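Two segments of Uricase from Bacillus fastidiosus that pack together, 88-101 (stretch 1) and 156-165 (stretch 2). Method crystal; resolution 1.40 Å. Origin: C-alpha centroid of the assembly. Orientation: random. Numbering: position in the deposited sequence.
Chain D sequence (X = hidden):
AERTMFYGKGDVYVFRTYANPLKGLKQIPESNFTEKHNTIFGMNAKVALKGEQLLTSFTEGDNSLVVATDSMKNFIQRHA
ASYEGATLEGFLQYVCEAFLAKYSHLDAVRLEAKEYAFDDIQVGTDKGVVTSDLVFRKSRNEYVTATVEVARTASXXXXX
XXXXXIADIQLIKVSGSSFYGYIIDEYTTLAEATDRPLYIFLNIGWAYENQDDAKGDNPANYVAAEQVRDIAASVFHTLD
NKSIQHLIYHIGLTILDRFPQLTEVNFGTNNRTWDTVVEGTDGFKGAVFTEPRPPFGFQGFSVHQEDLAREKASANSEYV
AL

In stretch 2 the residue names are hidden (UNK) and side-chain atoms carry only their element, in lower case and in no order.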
ATOM      1  N   LEU D  88      27.051   2.019   2.609  1.00 14.05           N
ATOM      2  CA  LEU D  88      26.092   2.715   1.766  1.00 13.59           C
ATOM      3  C   LEU D  88      26.568   4.144   1.517  1.00 12.95           C
ATOM      4  O   LEU D  88      26.542   4.626   0.386  1.00 12.67           O
ATOM      5  CB  LEU D  88      24.720   2.719   2.434  1.00 16.28           C
ATOM      6  CG  LEU D  88      23.561   3.253   1.596  0.85 17.56           C
ATOM      7  CD1 LEU D  88      23.463   2.532   0.256  0.76 18.72           C
ATOM      8  CD2 LEU D  88      22.267   3.077   2.366  1.00 17.43           C
ATOM      9  N   GLU D  89      27.017   4.812   2.580  1.00 11.84           N
ATOM     10  CA  GLU D  89      27.502   6.183   2.464  1.00 12.57           C
ATOM     11  C   GLU D  89      28.725   6.284   1.561  1.00 12.80           C
ATOM     12  O   GLU D  89      28.861   7.245   0.806  1.00 12.86           O
ATOM     13  CB  GLU D  89      27.850   6.754   3.836  1.00 12.56           C
ATOM     14  CG  GLU D  89      26.698   6.834   4.817  1.00 12.31           C
ATOM     15  CD  GLU D  89      26.575   5.606   5.708  1.00 13.32           C
ATOM     16  OE1 GLU D  89      26.005   5.748   6.803  1.00 13.99           O
ATOM     17  OE2 GLU D  89      27.045   4.511   5.334  1.00 13.13           O
ATOM     18  N   GLY D  90      29.618   5.305   1.672  1.00 12.85           N
ATOM     19  CA  GLY D  90      30.782   5.224   0.806  1.00 13.97           C
ATOM     20  C   GLY D  90      30.369   5.122  -0.642  1.00 12.54           C
ATOM     21  O   GLY D  90      30.870   5.857  -1.488  1.00 12.99           O
ATOM     22  N   PHE D  91      29.428   4.227  -0.936  1.00 11.87           N
ATOM     23  CA  PHE D  91      28.980   4.074  -2.307  1.00 13.04           C
ATOM     24  C   PHE D  91      28.342   5.350  -2.861  1.00 12.54           C
ATOM     25  O   PHE D  91      28.643   5.754  -3.977  1.00 13.30           O
ATOM     26  CB  PHE D  91      27.999   2.914  -2.429  1.00 12.65           C
ATOM     27  CG  PHE D  91      27.467   2.728  -3.820  1.00 12.58           C
ATOM     28  CD1 PHE D  91      28.329   2.436  -4.868  1.00 13.43           C
ATOM     29  CD2 PHE D  91      26.110   2.868  -4.086  1.00 13.84           C
ATOM     30  CE1 PHE D  91      27.850   2.278  -6.158  1.00 13.40           C
ATOM     31  CE2 PHE D  91      25.619   2.704  -5.365  1.00 13.69           C
ATOM     32  CZ  PHE D  91      26.486   2.404  -6.412  1.00 13.51           C
ATOM     33  N   LEU D  92      27.476   5.993  -2.079  1.00 11.54           N
ATOM     34  CA  LEU D  92      26.801   7.194  -2.548  1.00 11.71           C
ATOM     35  C   LEU D  92      27.790   8.330  -2.831  1.00 12.68           C
ATOM     36  O   LEU D  92      27.668   9.022  -3.843  1.00 12.71           O
ATOM     37  CB  LEU D  92      25.723   7.643  -1.550  1.00 12.22           C
ATOM     38  CG  LEU D  92      24.575   6.661  -1.302  1.00 12.80           C
ATOM     39  CD1 LEU D  92      23.488   7.377  -0.523  1.00 13.68           C
ATOM     40  CD2 LEU D  92      24.020   6.049  -2.600  1.00 14.04           C
ATOM     41  N   GLN D  93      28.765   8.516  -1.951  1.00 12.61           N
ATOM     42  CA  GLN D  93      29.740   9.573  -2.208  1.00 12.90           C
ATOM     43  C   GLN D  93      30.580   9.271  -3.449  1.00 13.94           C
ATOM     44  O   GLN D  93      30.849  10.164  -4.245  1.00 14.50           O
ATOM     45  CB  GLN D  93      30.650   9.821  -1.010  1.00 14.42           C
ATOM     46  CG  GLN D  93      31.566  11.004  -1.240  1.00 15.62           C
ATOM     47  CD  GLN D  93      32.308  11.416  -0.001  1.00 15.94           C
ATOM     48  OE1 GLN D  93      31.931  11.061   1.114  1.00 15.44           O
ATOM     49  NE2 GLN D  93      33.377  12.174  -0.185  1.00 16.42           N
ATOM     50  N   TYR D  94      30.971   8.006  -3.598  1.00 13.69           N
ATOM     51  CA  TYR D  94      31.696   7.523  -4.768  1.00 13.17           C
ATOM     52  C   TYR D  94      30.955   7.873  -6.057  1.00 13.35           C
ATOM     53  O   TYR D  94      31.540   8.401  -7.008  1.00 14.34           O
ATOM     54  CB  TYR D  94      31.901   6.010  -4.622  1.00 14.10           C
ATOM     55  CG  TYR D  94      32.453   5.251  -5.813  1.00 14.54           C
ATOM     56  CD1 TYR D  94      33.754   5.457  -6.267  1.00 15.23           C
ATOM     57  CD2 TYR D  94      31.696   4.257  -6.429  1.00 16.12           C
ATOM     58  CE1 TYR D  94      34.256   4.723  -7.329  1.00 15.43           C
ATOM     59  CE2 TYR D  94      32.190   3.529  -7.486  1.00 17.47           C
ATOM     60  CZ  TYR D  94      33.467   3.760  -7.935  1.00 17.40           C
ATOM     61  OH  TYR D  94      33.957   3.023  -8.986  1.00 18.44           O
ATOM     62  N   VAL D  95      29.657   7.594  -6.090  1.00 12.79           N
ATOM     63  CA  VAL D  95      28.834   7.881  -7.267  1.00 12.93           C
ATOM     64  C   VAL D  95      28.666   9.376  -7.541  1.00 12.14           C
ATOM     65  O   VAL D  95      28.787   9.806  -8.687  1.00 13.34           O
ATOM     66  CB  VAL D  95      27.460   7.183  -7.168  1.00 13.95           C
ATOM     67  CG1 VAL D  95      26.520   7.641  -8.288  1.00 14.75           C
ATOM     68  CG2 VAL D  95      27.631   5.664  -7.207  1.00 15.27           C
ATOM     69  N   CYS D  96      28.387  10.155  -6.495  1.00 12.72           N
ATOM     70  CA  CYS D  96      28.291  11.610  -6.621  1.00 12.91           C
ATOM     71  C   CYS D  96      29.547  12.192  -7.249  1.00 12.75           C
ATOM     72  O   CYS D  96      29.477  12.993  -8.182  1.00 13.19           O
ATOM     73  CB  CYS D  96      28.113  12.251  -5.243  1.00 14.67           C
ATOM     74  SG  CYS D  96      26.496  12.044  -4.465  1.00 15.00           S
ATOM     75  N   GLU D  97      30.691  11.802  -6.704  1.00 12.79           N
ATOM     76  CA  GLU D  97      31.958  12.345  -7.190  1.00 13.20           C
ATOM     77  C   GLU D  97      32.202  11.915  -8.625  1.00 14.57           C
ATOM     78  O   GLU D  97      32.694  12.698  -9.441  1.00 14.76           O
ATOM     79  CB  GLU D  97      33.091  11.919  -6.263  1.00 14.45           C
ATOM     80  CG  GLU D  97      33.016  12.672  -4.947  1.00 15.20           C
ATOM     81  CD  GLU D  97      33.924  12.144  -3.854  1.00 17.08           C
ATOM     82  OE1 GLU D  97      34.417  10.998  -3.950  1.00 19.06           O
ATOM     83  OE2 GLU D  97      34.138  12.896  -2.882  1.00 17.04           O
ATOM     84  N   ALA D  98      31.830  10.679  -8.944  1.00 14.63           N
ATOM     85  CA  ALA D  98      32.006  10.161 -10.296  1.00 14.42           C
ATOM     86  C   ALA D  98      31.162  10.940 -11.308  1.00 14.29           C
ATOM     87  O   ALA D  98      31.646  11.279 -12.394  1.00 13.99           O
ATOM     88  CB  ALA D  98      31.665   8.677 -10.338  1.00 14.23           C
ATOM     89  N   PHE D  99      29.905  11.222 -10.961  1.00 14.16           N
ATOM     90  CA  PHE D  99      29.060  12.040 -11.830  1.00 14.21           C
ATOM     91  C   PHE D  99      29.719  13.402 -12.088  1.00 15.17           C
ATOM     92  O   PHE D  99      29.773  13.870 -13.228  1.00 15.55           O
ATOM     93  CB  PHE D  99      27.673  12.264 -11.203  1.00 13.13           C
ATOM     94  CG  PHE D  99      26.634  11.230 -11.564  1.00 13.47           C
ATOM     95  CD1 PHE D  99      26.199  11.078 -12.865  1.00 13.77           C
ATOM     96  CD2 PHE D  99      26.040  10.464 -10.573  1.00 12.26           C
ATOM     97  CE1 PHE D  99      25.214  10.154 -13.185  1.00 13.66           C
ATOM     98  CE2 PHE D  99      25.051   9.541 -10.876  1.00 12.13           C
ATOM     99  CZ  PHE D  99      24.644   9.379 -12.188  1.00 13.79           C
ATOM    100  N   LEU D 100      30.221  14.036 -11.028  1.00 15.09           N
ATOM    101  CA  LEU D 100      30.839  15.355 -11.164  1.00 14.71           C
ATOM    102  C   LEU D 100      32.103  15.308 -12.012  1.00 16.05           C
ATOM    103  O   LEU D 100      32.395  16.259 -12.744  1.00 16.19           O
ATOM    104  CB  LEU D 100      31.119  15.964  -9.795  1.00 14.42           C
ATOM    105  CG  LEU D 100      29.869  16.416  -9.037  1.00 15.53           C
ATOM    106  CD1 LEU D 100      30.212  16.801  -7.614  1.00 16.05           C
ATOM    107  CD2 LEU D 100      29.178  17.567  -9.768  1.00 16.21           C
ATOM    108  N   ALA D 101      32.843  14.207 -11.931  1.00 15.40           N
ATOM    109  CA  ALA D 101      34.063  14.074 -12.722  1.00 16.90           C
ATOM    110  C   ALA D 101      33.716  13.911 -14.189  1.00 16.39           C
ATOM    111  O   ALA D 101      34.431  14.404 -15.066  1.00 18.55           O
ATOM    112  CB  ALA D 101      34.887  12.894 -12.238  1.00 18.22           C
ATOM    113  N   UNK D 156      37.872  22.018  -6.067  1.00 18.81           N
ATOM    114  CA  UNK D 156      37.590  20.595  -6.023  1.00 18.57           C
ATOM    115  C   UNK D 156      36.113  20.365  -5.794  1.00 17.18           C
ATOM    116  O   UNK D 156      35.281  21.016  -6.420  1.00 17.60           O
ATOM    117  N   UNK D 157      35.791  19.439  -4.894  1.00 16.71           N
ATOM    118  CA  UNK D 157      34.406  19.179  -4.508  1.00 16.94           C
ATOM    119  C   UNK D 157      34.297  19.080  -2.993  1.00 16.77           C
ATOM    120  O   UNK D 157      35.296  18.900  -2.295  1.00 18.55           O
ATOM    121  o   UNK D 157      34.626  16.748  -4.636  1.00 18.01           O
ATOM    122  c   UNK D 157      33.854  17.861  -5.110  1.00 17.09           C
ATOM    123  c   UNK D 157      33.876  17.889  -6.629  1.00 17.47           C
ATOM    124  N   UNK D 158      33.074  19.182  -2.487  1.00 15.03           N
ATOM    125  CA  UNK D 158      32.819  19.045  -1.059  1.00 15.88           C
ATOM    126  C   UNK D 158      31.467  18.378  -0.820  1.00 14.59           C
ATOM    127  O   UNK D 158      30.528  18.538  -1.608  1.00 15.09           O
ATOM    128  o   UNK D 158      30.919  23.549  -0.197  1.00 24.09           O
ATOM    129  c   UNK D 158      32.867  20.406  -0.351  1.00 17.36           C
ATOM    130  c   UNK D 158      31.709  21.348  -0.695  1.00 19.85           C
ATOM    131  o   UNK D 158      32.697  22.853   0.883  1.00 23.76           O
ATOM    132  c   UNK D 158      31.779  22.678   0.053  1.00 22.05           C
ATOM    133  N   UNK D 159      31.382  17.634   0.275  1.00 14.76           N
ATOM    134  CA  UNK D 159      30.111  17.075   0.721  1.00 14.17           C
ATOM    135  C   UNK D 159      29.292  18.177   1.370  1.00 15.05           C
ATOM    136  O   UNK D 159      29.748  18.810   2.325  1.00 17.74           O
ATOM    137  c   UNK D 159      31.068  14.802   1.055  1.00 15.58           C
ATOM    138  c   UNK D 159      30.341  15.953   1.731  1.00 14.03           C
ATOM    139  c   UNK D 159      29.015  15.495   2.337  1.00 14.48           C
ATOM    140  N   UNK D 160      28.115  18.451   0.822  1.00 13.58           N
ATOM    141  CA  UNK D 160      27.266  19.501   1.378  1.00 15.44           C
ATOM    142  C   UNK D 160      26.118  18.936   2.202  1.00 16.02           C
ATOM    143  O   UNK D 160      25.496  19.655   2.975  1.00 17.64           O
ATOM    144  c   UNK D 160      26.760  20.491   0.298  1.00 15.42           C
ATOM    145  c   UNK D 160      27.930  21.296  -0.283  1.00 15.72           C
ATOM    146  c   UNK D 160      26.008  19.761  -0.787  1.00 16.50           C
ATOM    147  N   UNK D 161      25.841  17.643   2.048  1.00 15.75           N
ATOM    148  CA  UNK D 161      24.953  16.949   2.977  1.00 16.00           C
ATOM    149  C   UNK D 161      25.371  15.493   3.107  1.00 14.78           C
ATOM    150  O   UNK D 161      25.651  14.843   2.112  1.00 13.74           O
ATOM    151  o   UNK D 161      20.712  17.222   2.387  1.00 23.66           O
ATOM    152  o   UNK D 161      20.296  15.779   3.992  1.00 24.70           O
ATOM    153  c   UNK D 161      21.091  16.419   3.267  1.00 22.86           C
ATOM    154  c   UNK D 161      22.577  16.210   3.490  1.00 19.74           C
ATOM    155  c   UNK D 161      23.485  17.021   2.547  1.00 17.07           C
ATOM    156  N   UNK D 162      25.417  14.996   4.338  1.00 13.49           N
ATOM    157  CA  UNK D 162      25.619  13.577   4.598  1.00 12.62           C
ATOM    158  C   UNK D 162      24.615  13.139   5.656  1.00 11.97           C
ATOM    159  O   UNK D 162      24.516  13.762   6.709  1.00 13.41           O
ATOM    160  c   UNK D 162      27.416  11.817   5.175  1.00 14.87           C
ATOM    161  c   UNK D 162      28.801  11.628   5.761  1.00 14.99           C
ATOM    162  n   UNK D 162      29.724  11.090   4.967  1.00 15.30           N
ATOM    163  c   UNK D 162      27.054  13.293   5.049  1.00 13.92           C
ATOM    164  o   UNK D 162      29.044  11.982   6.909  1.00 16.04           O
ATOM    165  N   UNK D 163      23.847  12.092   5.356  1.00 11.58           N
ATOM    166  CA  UNK D 163      22.898  11.522   6.307  1.00 12.41           C
ATOM    167  C   UNK D 163      23.081  10.014   6.387  1.00 11.61           C
ATOM    168  O   UNK D 163      23.438   9.374   5.396  1.00 12.72           O
ATOM    169  c   UNK D 163      21.459  11.859   5.899  1.00 12.72           C
ATOM    170  N   UNK D 164      22.812   9.466   7.565  1.00 11.64           N
ATOM    171  CA  UNK D 164      22.877   8.033   7.828  1.00 11.31           C
ATOM    172  C   UNK D 164      21.704   7.722   8.723  1.00 11.96           C
ATOM    173  O   UNK D 164      21.388   8.495   9.626  1.00 11.91           O
ATOM    174  o   UNK D 164      25.293   8.088   7.887  1.00 13.28           O
ATOM    175  c   UNK D 164      24.152   7.661   8.591  1.00 11.93           C
ATOM    176  N   UNK D 165      21.052   6.591   8.499  1.00 11.17           N
ATOM    177  CA  UNK D 165      19.948   6.241   9.367  1.00 11.06           C
ATOM    178  C   UNK D 165      19.478   4.807   9.314  1.00 10.97           C
ATOM    179  O   UNK D 165      19.948   3.998   8.508  1.00 11.37           O
TER
HETATM  180  O   HOH W   1      29.982   9.547   2.450  1.00 18.22           O
HETATM  181  O   HOH W   2      33.848  15.638  -2.350  1.00 18.63           O

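Position 156 has backbone atoms alone and touches nothing on stretch 1. Its phi/psi of 145/-135 would jam a CB against the carbonyl O of the preceding residue, which by itself calls for glycine: G156.

At position 157 one carbon carries an oxygen and a carbon; it points toward the helix, the terminal carbon resting against L100 and the oxygen facing E97. This branched pattern is T157, with chi1 in p. Its CG2 lies 3.9 Å from CD1 of L100, an apolar contact, while its OG1 is 4.3 Å from OE2 of E97, a gap that water 2 spans.

Position 158 has three side-chain carbons in a row, the third carrying two oxygens, and points away from the helix, its nearest side-chain atom, CB, lying 8.0 Å from OE2 of E97. The terminal carboxylate identifies E158.

Position 159 has one carbon bearing two others, with no heteroatom. Its CB direction is sideways, yet a terminal carbon packs against the end of the Q93 side chain. This is V159, whose CG2 reaches to 3.7 Å from NE2 of Q93.

Position 160 repeats the three-carbon fork. The chain turns a corner here, and the side chain is out of reach of stretch 1: V160.

Position 161 again shows three carbons with two oxygens on the third, out of reach of the helix, hence E161.

Position 162 has three carbons, the third carrying one oxygen and one nitrogen, an amide. Its CB points sideways but the end comes nearer, toward Q93. This is Q162, with NE2 4.4 Å from OE1 of Q93.

Position 163 has a single side-chain carbon, which points away; its contact is through the backbone, with O 4.2 Å from CG of E89. This is A163.

Position 164 has one carbon and then one oxygen, which meets OE1 of E89: a serine. S164, with chi1 in m, donates from OG to OE1 of E89 at 2.7 Å.

Position 165 has no side-chain atoms and makes no contact: G165.

The helix and both strand segments run nearly antiparallel, at 149° and 153°, so E89 pairs in register with S164 and E97 with T157. The S164–E89 bond is the only direct hydrogen bond across the 304 Å² interface. Water 1 extends the polar link, donating to O of E89 (3.0 Å) and OE1 of Q93 (2.8 Å) and accepting from NE2 of Q162 (3.0 Å). Water 2 donates to OE2 of E97 (2.8 Å) and lies 2.7 Å from OG1 of T157. Within the helix, NE2 of Q93 donates to OE2 of E97 (2.9 Å, 178°), tying the two water sites together.

Stretch 2 156-165: GTEVVEQASG
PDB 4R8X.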